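Local coordinates for carboxymuconolactone decarboxylase family protein (Thermotoga maritima, PDB 1VKE) that belongs to the AhpD-like carboxymuconolactone decarboxylase family and may act as a thiol-dependent oxidoreductase with peroxiredoxin-type activity in the antioxidative response, at residues E[79-82]-E[83-87]; E[120-123]-E[124-127]; E[69-72]-E[73-76]. All blocks are in the same frame, centred on the assembly; numbering follows the deposited sequence. Where two conformers were deposited one is given.

Contact 1 of 3, residues E[79-82]-E[83-87]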
loop_
_atom_site.group_PDB
_atom_site.type_symbol
_atom_site.label_atom_id
_atom_site.label_comp_id
_atom_site.label_asym_id
_atom_site.label_seq_id
_atom_site.Cartn_x
_atom_site.Cartn_y
_atom_site.Cartn_z
ATOM N N LEU E 79 -14.929 -9.010 10.519
ATOM C CA LEU E 79 -16.076 -8.501 11.272
ATOM C C LEU E 79 -17.023 -9.634 11.571
ATOM O O LEU E 79 -17.550 -9.753 12.689
ATOM C CB LEU E 79 -16.849 -7.403 10.509
ATOM C CG LEU E 79 -16.280 -5.990 10.616
ATOM C CD1 LEU E 79 -16.985 -5.032 9.637
ATOM C CD2 LEU E 79 -16.353 -5.453 12.062
ATOM N N VAL E 80 -17.324 -10.469 10.578
ATOM C CA VAL E 80 -18.215 -11.623 10.874
ATOM C C VAL E 80 -17.647 -12.452 12.038
ATOM O O VAL E 80 -18.355 -12.817 12.980
ATOM C CB VAL E 80 -18.448 -12.511 9.622
ATOM C CG1 VAL E 80 -19.223 -13.749 9.940
ATOM C CG2 VAL E 80 -19.143 -11.704 8.554
ATOM N N ARG E 81 -16.354 -12.779 11.943
ATOM C CA ARG E 81 -15.750 -13.654 12.946
ATOM C C ARG E 81 -15.746 -12.961 14.305
ATOM O O ARG E 81 -15.996 -13.607 15.346
ATOM C CB ARG E 81 -14.306 -13.938 12.547
ATOM C CG ARG E 81 -14.161 -14.799 11.329
ATOM C CD ARG E 81 -14.546 -16.243 11.584
ATOM N NE ARG E 81 -13.718 -16.788 12.678
ATOM C CZ ARG E 81 -14.173 -17.212 13.862
ATOM N NH1 ARG E 81 -15.467 -17.233 14.133
ATOM N NH2 ARG E 81 -13.310 -17.657 14.764
ATOM N N CYS E 82 -15.455 -11.650 14.338
ATOM C CA CYS E 82 -15.476 -10.909 15.629
ATOM C C CYS E 82 -16.878 -10.977 16.272
ATOM O O CYS E 82 -17.039 -11.222 17.472
ATOM C CB CYS E 82 -15.109 -9.455 15.445
ATOM S SG CYS E 82 -13.314 -9.202 15.108
ATOM N N VAL E 83 -17.883 -10.731 15.470
ATOM C CA VAL E 83 -19.275 -10.834 15.971
ATOM C C VAL E 83 -19.605 -12.242 16.470
ATOM O O VAL E 83 -20.144 -12.438 17.594
ATOM C CB VAL E 83 -20.280 -10.377 14.874
ATOM C CG1 VAL E 83 -21.723 -10.718 15.214
ATOM C CG2 VAL E 83 -20.117 -8.872 14.639
ATOM N N GLN E 84 -19.241 -13.239 15.669
ATOM C CA GLN E 84 -19.460 -14.654 16.050
ATOM C C GLN E 84 -18.796 -15.014 17.375
ATOM O O GLN E 84 -19.336 -15.789 18.150
ATOM C CB GLN E 84 -18.962 -15.610 14.961
ATOM C CG GLN E 84 -19.804 -15.583 13.674
ATOM C CD GLN E 84 -19.272 -16.498 12.573
ATOM O OE1 GLN E 84 -18.061 -16.668 12.432
ATOM N NE2 GLN E 84 -20.187 -17.100 11.802
ATOM N N GLU E 85 -17.625 -14.447 17.617
ATOM C CA GLU E 85 -16.849 -14.705 18.818
ATOM C C GLU E 85 -17.204 -13.771 19.975
ATOM O O GLU E 85 -16.519 -13.765 21.005
ATOM C CB GLU E 85 -15.359 -14.620 18.510
ATOM C CG GLU E 85 -14.841 -15.672 17.563
ATOM C CD GLU E 85 -14.951 -17.100 18.100
ATOM O OE1 GLU E 85 -15.032 -17.303 19.339
ATOM O OE2 GLU E 85 -14.936 -18.011 17.253
ATOM N N GLY E 86 -18.286 -13.008 19.827
ATOM C CA GLY E 86 -18.861 -12.270 20.952
ATOM C C GLY E 86 -18.217 -10.918 21.203
ATOM O O GLY E 86 -18.388 -10.346 22.274
ATOM N N ALA E 87 -17.484 -10.384 20.222
ATOM C CA ALA E 87 -16.943 -9.039 20.385
ATOM C C ALA E 87 -18.068 -8.020 20.442
ATOM O O ALA E 87 -19.044 -8.162 19.711
ATOM C CB ALA E 87 -15.986 -8.678 19.268
#
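Two successive bends in Arg-81, at chi2 (-72°) and chi3 (-58°), carry its guanidinium forward along the helix, toward Gln-84 and Glu-85, while Glu-85, bent once at its own chi2, brings its carboxylate alongside. Arg-81 was modelled in two conformers, and this pairing belongs to the one described. The setting is the last turn of helix 72-84, closed by a Schellman motif whose C-prime residue is Gly-86, at positive phi. Both bonds that define the motif are present: Ala-87 N reaches back to Cys-82 O at 2.9 Å, and Gly-86 N to Val-83 O at 3.0 Å. Ahead of them the ordinary i to i+4 pattern runs from Leu-79 O, Val-80 O and Arg-81 O to the amides of Val-83, Gln-84 and Glu-85. On the polar side, Arg-81 presents its end-on edge to Glu-85, and NH1 and NH2 converge on the single oxygen OE2; the shorter and straighter arm of this salt bridge, NH2 to OE2, measures 3.0 Å. The carboxylate stands almost perpendicular to the guanidinium (87°), and OE2 is approached on its anti side. NH1 also donates to Gln-84 OE1 at 3.2 Å, again close to the guanidinium plane, so two neighbours limit the rotation of that plane. Arg-81 NE pairs with Glu-59 of helix 55-68, and the amide nitrogen of Gln-84 bonds to Ile-131 O, which ties the end of the helix to the C-terminal tail. On the buried side, Cys-82 CB lies 4.0 Å from Ala-87 CB, and the same methyl sits 3.3 Å from Cys-82 O.

Contact 2 of 3, residues E[120-123]-E[124-127]; sequences ELRE and MEKN
Leu-121 and Met-124 meet on the packed side of this last stretch of helix 108-127, where Leu-121 is buried. Leu-121 CD2 approaches Met-124 SD at 4.4 Å, and the pair is covered further by its surroundings: both side chains touch Tyr-15 of helix 15-28, and Leu-121 touches Val-83 of helix 72-84. Tighter still, Met-124 CG lies 3.4 Å from Glu-120 O, against the backbone of the preceding turn. The main chain is regular, with i to i+4 bonds from the amides of Met-124 through Asn-127 back to Glu-120 through Glu-123.

Arg-122 and Glu-125 run alongside each other in the same direction and form a salt bridge. Arg-122 NH1 donates to the syn lone pair of Glu-125 OE1, 2.9 Å away, and the two flat groups are nearly coplanar, 23° apart. With NE paired to Asp-89 and NH2 to Ala-87 O, each of the three guanidinium nitrogens has an acceptor. Farther round, where Glu-123, Lys-126 and Asn-127 all face solvent, Glu-123, its CG anti to the backbone N (chi1 176°) and its chain bent at chi2, curls toward the next turn. There Lys-126 NZ makes a salt bridge to Glu-123 OE1 at 2.6 Å, from 26° outside the carboxylate plane. Asn-127 ND2 adds a weak bond to Glu-123 OE2 at 3.3 Å, its amide perpendicular to the carboxylate. The chemistry therefore implies a graded hold: Arg-122, shared among three acceptors, is probably fixed in orientation, whereas the Glu-123 and Lys-126 pair, open to water, is probably more mobile and its attraction partly screened.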
loop_
_atom_site.group_PDB
_atom_site.type_symbol
_atom_site.label_atom_id
_atom_site.label_comp_id
_atom_site.label_asym_id
_atom_site.label_seq_id
_atom_site.Cartn_x
_atom_site.Cartn_y
_atom_site.Cartn_z
ATOM N N GLU E 120 -25.419 -4.132 9.658
ATOM C CA GLU E 120 -26.160 -5.222 9.020
ATOM C C GLU E 120 -26.098 -6.512 9.850
ATOM O O GLU E 120 -27.130 -7.185 10.050
ATOM C CB GLU E 120 -25.611 -5.484 7.612
ATOM C CG GLU E 120 -26.417 -6.485 6.806
ATOM C CD GLU E 120 -25.818 -6.733 5.414
ATOM O OE1 GLU E 120 -25.007 -5.874 4.938
ATOM O OE2 GLU E 120 -26.162 -7.788 4.814
ATOM N N LEU E 121 -24.910 -6.843 10.364
ATOM C CA LEU E 121 -24.753 -8.031 11.208
ATOM C C LEU E 121 -25.573 -7.906 12.510
ATOM O O LEU E 121 -26.186 -8.867 12.945
ATOM C CB LEU E 121 -23.281 -8.257 11.571
ATOM C CG LEU E 121 -22.372 -8.519 10.361
ATOM C CD1 LEU E 121 -20.926 -8.602 10.793
ATOM C CD2 LEU E 121 -22.790 -9.769 9.629
ATOM N N ARG E 122 -25.545 -6.737 13.127
ATOM C CA ARG E 122 -26.328 -6.508 14.376
ATOM C C ARG E 122 -27.830 -6.626 14.124
ATOM O O ARG E 122 -28.564 -7.129 14.980
ATOM C CB ARG E 122 -25.983 -5.179 15.045
ATOM C CG ARG E 122 -24.538 -5.109 15.610
ATOM C CD ARG E 122 -24.178 -6.229 16.556
ATOM N NE ARG E 122 -22.837 -6.022 17.101
ATOM C CZ ARG E 122 -22.111 -6.949 17.710
ATOM N NH1 ARG E 122 -22.576 -8.167 17.885
ATOM N NH2 ARG E 122 -20.899 -6.622 18.139
ATOM N N GLU E 123 -28.272 -6.201 12.935
ATOM C CA GLU E 123 -29.690 -6.342 12.572
ATOM C C GLU E 123 -30.065 -7.841 12.377
ATOM O O GLU E 123 -31.109 -8.280 12.864
ATOM C CB GLU E 123 -29.993 -5.463 11.359
ATOM C CG GLU E 123 -31.403 -5.554 10.784
ATOM C CD GLU E 123 -32.439 -4.784 11.595
ATOM O OE1 GLU E 123 -32.047 -4.059 12.566
ATOM O OE2 GLU E 123 -33.664 -4.897 11.260
ATOM N N MET E 124 -29.183 -8.608 11.715
ATOM C CA MET E 124 -29.349 -10.065 11.647
ATOM C C MET E 124 -29.455 -10.648 13.060
ATOM O O MET E 124 -30.329 -11.456 13.363
ATOM C CB MET E 124 -28.208 -10.734 10.895
ATOM C CG MET E 124 -28.241 -10.389 9.466
ATOM S SD MET E 124 -26.871 -11.110 8.525
ATOM C CE MET E 124 -27.315 -12.830 8.464
ATOM N N GLU E 125 -28.522 -10.298 13.928
ATOM C CA GLU E 125 -28.558 -10.790 15.298
ATOM C C GLU E 125 -29.866 -10.439 16.023
ATOM O O GLU E 125 -30.510 -11.285 16.657
ATOM C CB GLU E 125 -27.413 -10.128 16.027
ATOM C CG GLU E 125 -27.021 -10.651 17.372
ATOM C CD GLU E 125 -25.557 -10.264 17.595
ATOM O OE1 GLU E 125 -25.298 -9.058 17.593
ATOM O OE2 GLU E 125 -24.669 -11.142 17.663
ATOM N N LYS E 126 -30.257 -9.177 15.942
ATOM C CA LYS E 126 -31.540 -8.755 16.521
ATOM C C LYS E 126 -32.701 -9.638 16.038
ATOM O O LYS E 126 -33.630 -10.000 16.788
ATOM C CB LYS E 126 -31.797 -7.285 16.125
ATOM C CG LYS E 126 -33.109 -6.693 16.671
ATOM C CD LYS E 126 -33.348 -5.305 16.108
ATOM C CE LYS E 126 -33.779 -5.405 14.646
ATOM N NZ LYS E 126 -34.218 -4.098 14.059
ATOM N N ASN E 127 -32.680 -9.905 14.726
ATOM C CA ASN E 127 -33.746 -10.667 14.013
ATOM C C ASN E 127 -33.638 -12.180 14.135
ATOM O O ASN E 127 -34.491 -12.915 13.627
ATOM C CB ASN E 127 -33.795 -10.286 12.529
ATOM C CG ASN E 127 -34.396 -8.916 12.291
ATOM O OD1 ASN E 127 -35.329 -8.507 12.977
ATOM N ND2 ASN E 127 -33.897 -8.222 11.280
#

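Contact 3 of 3, residues E[69-72]-E[73-76]; sequences LRCD and DCIR
This is a local contact at the N-terminus of helix 72-84, closed by a disulfide: Cys-71, at the N-cap position and the end of the short link from helix 55-68, is bonded to Cys-74 in the first turn. The SG atoms of Cys-71 and Cys-74 are 2.2 Å apart with a chi3 of 62°. Cys-71 SG is swung anti to its own backbone N (chi1 178°), which carries it over the turn to meet Cys-74 SG. The backbone spans the same turn, since Ile-75 N donates to Cys-71 O at 2.9 Å; Arg-76 N to Asp-72 O, 3.0 Å, is the next i to i+4 bond of the helix. The pair is the CxxC motif, here Cys-Asp-Asp-Cys, placed at a helix N-terminus as in the redox-active site of AhpD-like proteins; a redox role here is consistent with the disulfide but inferred. Pro-109 of a second subunit packs against both cysteines.

Ile-75 turns inward to Leu-63 and Ser-66 of helix 55-68, its CG1 passing 3.1 Å from Cys-71 O. Arg-76, extended from CG to NE, returns over Asp-72, whose CB lies against one guanidinium face, 3.7 Å from NH1. That NH1 also forms a salt bridge with Asp-73 OD1 at 2.7 Å, though the hydrogen bond within it is weak. The carboxylate of Asp-72 is held by His-110 and Arg-113, and the backbone nitrogens of Asp-72 and Asp-73 bind oxygens of an unidentified ligand, probably from the crystallisation liquor.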
loop_
_atom_site.group_PDB
_atom_site.type_symbol
_atom_site.label_atom_id
_atom_site.label_comp_id
_atom_site.label_asym_id
_atom_site.label_seq_id
_atom_site.Cartn_x
_atom_site.Cartn_y
_atom_site.Cartn_z
ATOM N N LEU E 69 -4.609 -1.963 5.755
ATOM C CA LEU E 69 -4.265 -2.340 4.381
ATOM C C LEU E 69 -5.429 -2.143 3.372
ATOM O O LEU E 69 -5.260 -2.414 2.171
ATOM C CB LEU E 69 -3.762 -3.784 4.317
ATOM C CG LEU E 69 -2.431 -4.057 5.030
ATOM C CD1 LEU E 69 -2.211 -5.556 5.154
ATOM C CD2 LEU E 69 -1.254 -3.401 4.345
ATOM N N ARG E 70 -6.574 -1.691 3.866
ATOM C CA ARG E 70 -7.684 -1.244 3.048
ATOM C C ARG E 70 -8.229 -2.351 2.141
ATOM O O ARG E 70 -8.386 -2.147 0.936
ATOM C CB ARG E 70 -7.275 -0.008 2.254
ATOM C CG ARG E 70 -7.132 1.188 3.106
ATOM C CD ARG E 70 -6.913 2.456 2.306
ATOM N NE ARG E 70 -5.580 2.552 1.753
ATOM C CZ ARG E 70 -5.260 3.083 0.540
ATOM N NH1 ARG E 70 -6.163 3.462 -0.361
ATOM N NH2 ARG E 70 -4.005 3.134 0.236
ATOM N N CYS E 71 -8.495 -3.520 2.727
ATOM C CA CYS E 71 -9.125 -4.649 2.004
ATOM C C CYS E 71 -10.539 -4.869 2.487
ATOM O O CYS E 71 -10.745 -5.438 3.554
ATOM C CB CYS E 71 -8.309 -5.914 2.279
ATOM S SG CYS E 71 -9.029 -7.423 1.485
ATOM N N ASP E 72 -11.527 -4.428 1.692
ATOM C CA ASP E 72 -12.901 -4.519 2.127
ATOM C C ASP E 72 -13.402 -5.919 2.390
ATOM O O ASP E 72 -14.103 -6.154 3.372
ATOM C CB ASP E 72 -13.807 -3.802 1.145
ATOM C CG ASP E 72 -13.664 -2.291 1.243
ATOM O OD1 ASP E 72 -13.388 -1.764 2.343
ATOM O OD2 ASP E 72 -13.748 -1.576 0.258
ATOM N N ASP E 73 -13.116 -6.862 1.498
ATOM C CA ASP E 73 -13.626 -8.226 1.723
ATOM C C ASP E 73 -12.956 -8.837 2.956
ATOM O O ASP E 73 -13.576 -9.641 3.673
ATOM C CB ASP E 73 -13.305 -9.130 0.541
ATOM C CG ASP E 73 -14.317 -9.061 -0.548
ATOM O OD1 ASP E 73 -15.362 -8.395 -0.400
ATOM O OD2 ASP E 73 -14.079 -9.643 -1.623
ATOM N N CYS E 74 -11.694 -8.491 3.230
ATOM C CA CYS E 74 -10.994 -9.011 4.405
ATOM C C CYS E 74 -11.601 -8.404 5.680
ATOM O O CYS E 74 -11.810 -9.080 6.710
ATOM C CB CYS E 74 -9.512 -8.648 4.411
ATOM S SG CYS E 74 -8.640 -9.057 2.879
ATOM N N ILE E 75 -11.896 -7.108 5.613
ATOM C CA ILE E 75 -12.561 -6.417 6.726
ATOM C C ILE E 75 -13.891 -7.108 7.061
ATOM O O ILE E 75 -14.225 -7.413 8.236
ATOM C CB ILE E 75 -12.832 -4.924 6.375
ATOM C CG1 ILE E 75 -11.499 -4.175 6.326
ATOM C CG2 ILE E 75 -13.790 -4.282 7.439
ATOM C CD1 ILE E 75 -11.600 -2.788 5.774
ATOM N N ARG E 76 -14.680 -7.343 6.016
ATOM C CA ARG E 76 -15.976 -8.030 6.184
ATOM C C ARG E 76 -15.850 -9.413 6.847
ATOM O O ARG E 76 -16.579 -9.738 7.785
ATOM C CB ARG E 76 -16.707 -8.163 4.856
ATOM C CG ARG E 76 -17.310 -6.893 4.327
ATOM C CD ARG E 76 -17.903 -7.079 2.882
ATOM N NE ARG E 76 -18.127 -5.792 2.214
ATOM C CZ ARG E 76 -17.528 -5.363 1.080
ATOM N NH1 ARG E 76 -16.625 -6.100 0.434
ATOM N NH2 ARG E 76 -17.846 -4.166 0.587
#

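Contacts 3 and 1 sit at the two ends of helix 72-84: 69-76 starts it at the disulfide and 79-87 closes it, with centres about 15 Å apart and no touch beyond their adjoining sequence. Contact 2, at the end of helix 108-127, lies against contact 1, the centres being about 12 Å apart. Ala-87 O to Arg-122 NH2, 2.9 Å, is the probable hydrogen bond that joins them, and Val-83 CG2 packs on Leu-121 CD1 at 3.9 Å. The unidentified ligand, which may mark a pocket, lies beside contact 3, about 3 Å from the side chain of Asp-72. The centres of contacts 2 and 3 are about 20 Å apart and their nearest atoms about 5 Å, without touching.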